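Local coordinates for cyclic di-GMP receptor atypical PilZ domain-containing protein (Xanthomonas campestris pv. campestris, PDB 3RQA) that is of unknown function but assembles into a tetramer through a parallel coiled-coil helical bundle and carries an atypical PilZ domain, probably related to cyclic di-GMP receptors, at residues 175-178 / 179-183. Residues are numbered along the deposited sequence; the frame is centred on the assembly and turned at random.
Sequences HLFR and LHRRQ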
loop_
_atom_site.group_PDB
_atom_site.type_symbol
_atom_site.label_atom_id
_atom_site.label_comp_id
_atom_site.label_asym_id
_atom_site.label_seq_id
_atom_site.Cartn_x
_atom_site.Cartn_y
_atom_site.Cartn_z
ATOM N N HIS C 175 25.400 6.309 4.327
ATOM C CA HIS C 175 24.384 7.348 4.245
ATOM C C HIS C 175 24.953 8.731 4.545
ATOM O O HIS C 175 24.734 9.680 3.788
ATOM C CB HIS C 175 23.228 7.064 5.205
ATOM C CG HIS C 175 22.137 8.083 5.122
ATOM N ND1 HIS C 175 21.266 8.147 4.056
ATOM C CD2 HIS C 175 21.836 9.135 5.920
ATOM C CE1 HIS C 175 20.478 9.198 4.200
ATOM N NE2 HIS C 175 20.804 9.815 5.322
ATOM N N LEU C 176 25.685 8.843 5.653
ATOM C CA LEU C 176 26.277 10.116 6.037
ATOM C C LEU C 176 27.289 10.575 4.985
ATOM O O LEU C 176 27.294 11.745 4.586
ATOM C CB LEU C 176 26.959 10.004 7.399
ATOM C CG LEU C 176 26.018 9.968 8.606
ATOM C CD1 LEU C 176 26.833 9.746 9.888
ATOM C CD2 LEU C 176 25.249 11.282 8.677
ATOM N N PHE C 177 28.131 9.651 4.532
ATOM C CA PHE C 177 29.129 9.994 3.530
ATOM C C PHE C 177 28.440 10.572 2.299
ATOM O O PHE C 177 28.829 11.637 1.821
ATOM C CB PHE C 177 29.964 8.768 3.156
ATOM C CG PHE C 177 31.186 9.096 2.353
ATOM C CD1 PHE C 177 31.117 9.206 0.972
ATOM C CD2 PHE C 177 32.402 9.328 2.986
ATOM C CE1 PHE C 177 32.247 9.544 0.223
ATOM C CE2 PHE C 177 33.537 9.666 2.252
ATOM C CZ PHE C 177 33.461 9.774 0.868
ATOM N N ARG C 178 27.406 9.896 1.796
ATOM C CA ARG C 178 26.680 10.414 0.628
ATOM C C ARG C 178 26.118 11.818 0.877
ATOM O O ARG C 178 26.329 12.727 0.076
ATOM C CB ARG C 178 25.507 9.513 0.235
ATOM C CG ARG C 178 25.874 8.153 -0.292
ATOM C CD ARG C 178 24.710 7.566 -1.070
ATOM N NE ARG C 178 24.566 6.144 -0.797
ATOM C CZ ARG C 178 23.995 5.649 0.298
ATOM N NH1 ARG C 178 23.915 4.334 0.474
ATOM N NH2 ARG C 178 23.484 6.470 1.206
ATOM N N LEU C 179 25.389 11.986 1.976
ATOM C CA LEU C 179 24.802 13.283 2.295
ATOM C C LEU C 179 25.849 14.379 2.261
ATOM O O LEU C 179 25.589 15.489 1.796
ATOM C CB LEU C 179 24.157 13.269 3.688
ATOM C CG LEU C 179 22.821 12.558 3.889
ATOM C CD1 LEU C 179 22.296 12.868 5.284
ATOM C CD2 LEU C 179 21.826 13.023 2.842
ATOM N N HIS C 180 27.036 14.056 2.762
ATOM C CA HIS C 180 28.123 15.014 2.825
ATOM C C HIS C 180 28.645 15.457 1.459
ATOM O O HIS C 180 28.791 16.657 1.208
ATOM C CB HIS C 180 29.271 14.446 3.665
ATOM C CG HIS C 180 30.413 15.398 3.837
ATOM N ND1 HIS C 180 31.306 15.678 2.827
ATOM C CD2 HIS C 180 30.769 16.185 4.881
ATOM C CE1 HIS C 180 32.160 16.599 3.238
ATOM N NE2 HIS C 180 31.855 16.924 4.481
ATOM N N ARG C 181 28.920 14.504 0.573
ATOM C CA ARG C 181 29.428 14.868 -0.741
ATOM C C ARG C 181 28.372 15.634 -1.513
ATOM O O ARG C 181 28.698 16.513 -2.303
ATOM C CB ARG C 181 29.864 13.632 -1.531
ATOM C CG ARG C 181 28.741 12.768 -2.056
ATOM C CD ARG C 181 29.313 11.589 -2.832
ATOM N NE ARG C 181 28.281 10.634 -3.225
ATOM C CZ ARG C 181 28.514 9.346 -3.458
ATOM N NH1 ARG C 181 29.745 8.865 -3.336
ATOM N NH2 ARG C 181 27.517 8.537 -3.802
ATOM N N ARG C 182 27.105 15.314 -1.271
ATOM C CA ARG C 182 26.026 15.999 -1.959
ATOM C C ARG C 182 25.885 17.442 -1.466
ATOM O O ARG C 182 25.740 18.358 -2.278
ATOM C CB ARG C 182 24.705 15.237 -1.789
ATOM C CG ARG C 182 23.589 15.763 -2.689
ATOM C CD ARG C 182 22.499 14.731 -2.985
ATOM N NE ARG C 182 21.633 14.450 -1.841
ATOM C CZ ARG C 182 21.850 13.498 -0.936
ATOM N NH1 ARG C 182 22.918 12.711 -1.028
ATOM N NH2 ARG C 182 20.991 13.327 0.061
ATOM N N GLN C 183 25.940 17.657 -0.148
ATOM C CA GLN C 183 25.823 19.017 0.383
ATOM C C GLN C 183 26.961 19.860 -0.193
ATOM O O GLN C 183 26.762 21.013 -0.584
ATOM C CB GLN C 183 25.893 19.007 1.919
ATOM C CG GLN C 183 24.559 18.571 2.616
ATOM C CD GLN C 183 24.699 18.388 4.134
ATOM O OE1 GLN C 183 25.169 17.333 4.614
ATOM N NE2 GLN C 183 24.302 19.417 4.898
#
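His-175 to Arg-182 form a regular alpha-helix in which four successive backbone hydrogen bonds, each from N of residue i+4 to O of residue i, cross from 175-178 to 179-183; the straightest joins Leu-179 N to His-175 O at 3.0 Å, with an N-H...O angle of 174°. Leu-179, one turn after His-175, also meets its ring obliquely. Its CD1 comes within 3.4 Å of His-175 NE2, and its CG makes an off-centre CH-pi contact 4.1 Å from the ring centroid. The buried His-175 ring offers a flat surface to the branched Leu-179, which packs on Leu-27 of strand 24-34, while the ring itself meets Trp-106.

On the more exposed side, arginines suit because their aliphatic parts can pack while the charged ends stay near solvent. Arg-181 takes chi1 73°, which sets CG between its backbone N and carbonyl carbon, and the extended chain then runs back beside Arg-178. One face of its guanidinium receives Arg-178 CG, 3.9 Å from Arg-181 NH2, while Arg-181 NH1 lies at the edge of the exposed Phe-177 ring, 4.4 Å from Phe-177 CE1. The two guanidinium planes stand 72° apart. The arrangement is that of an amphipathic helix, here the C-terminal helix 165-185 packed against the beta-barrel of the PilZ domain.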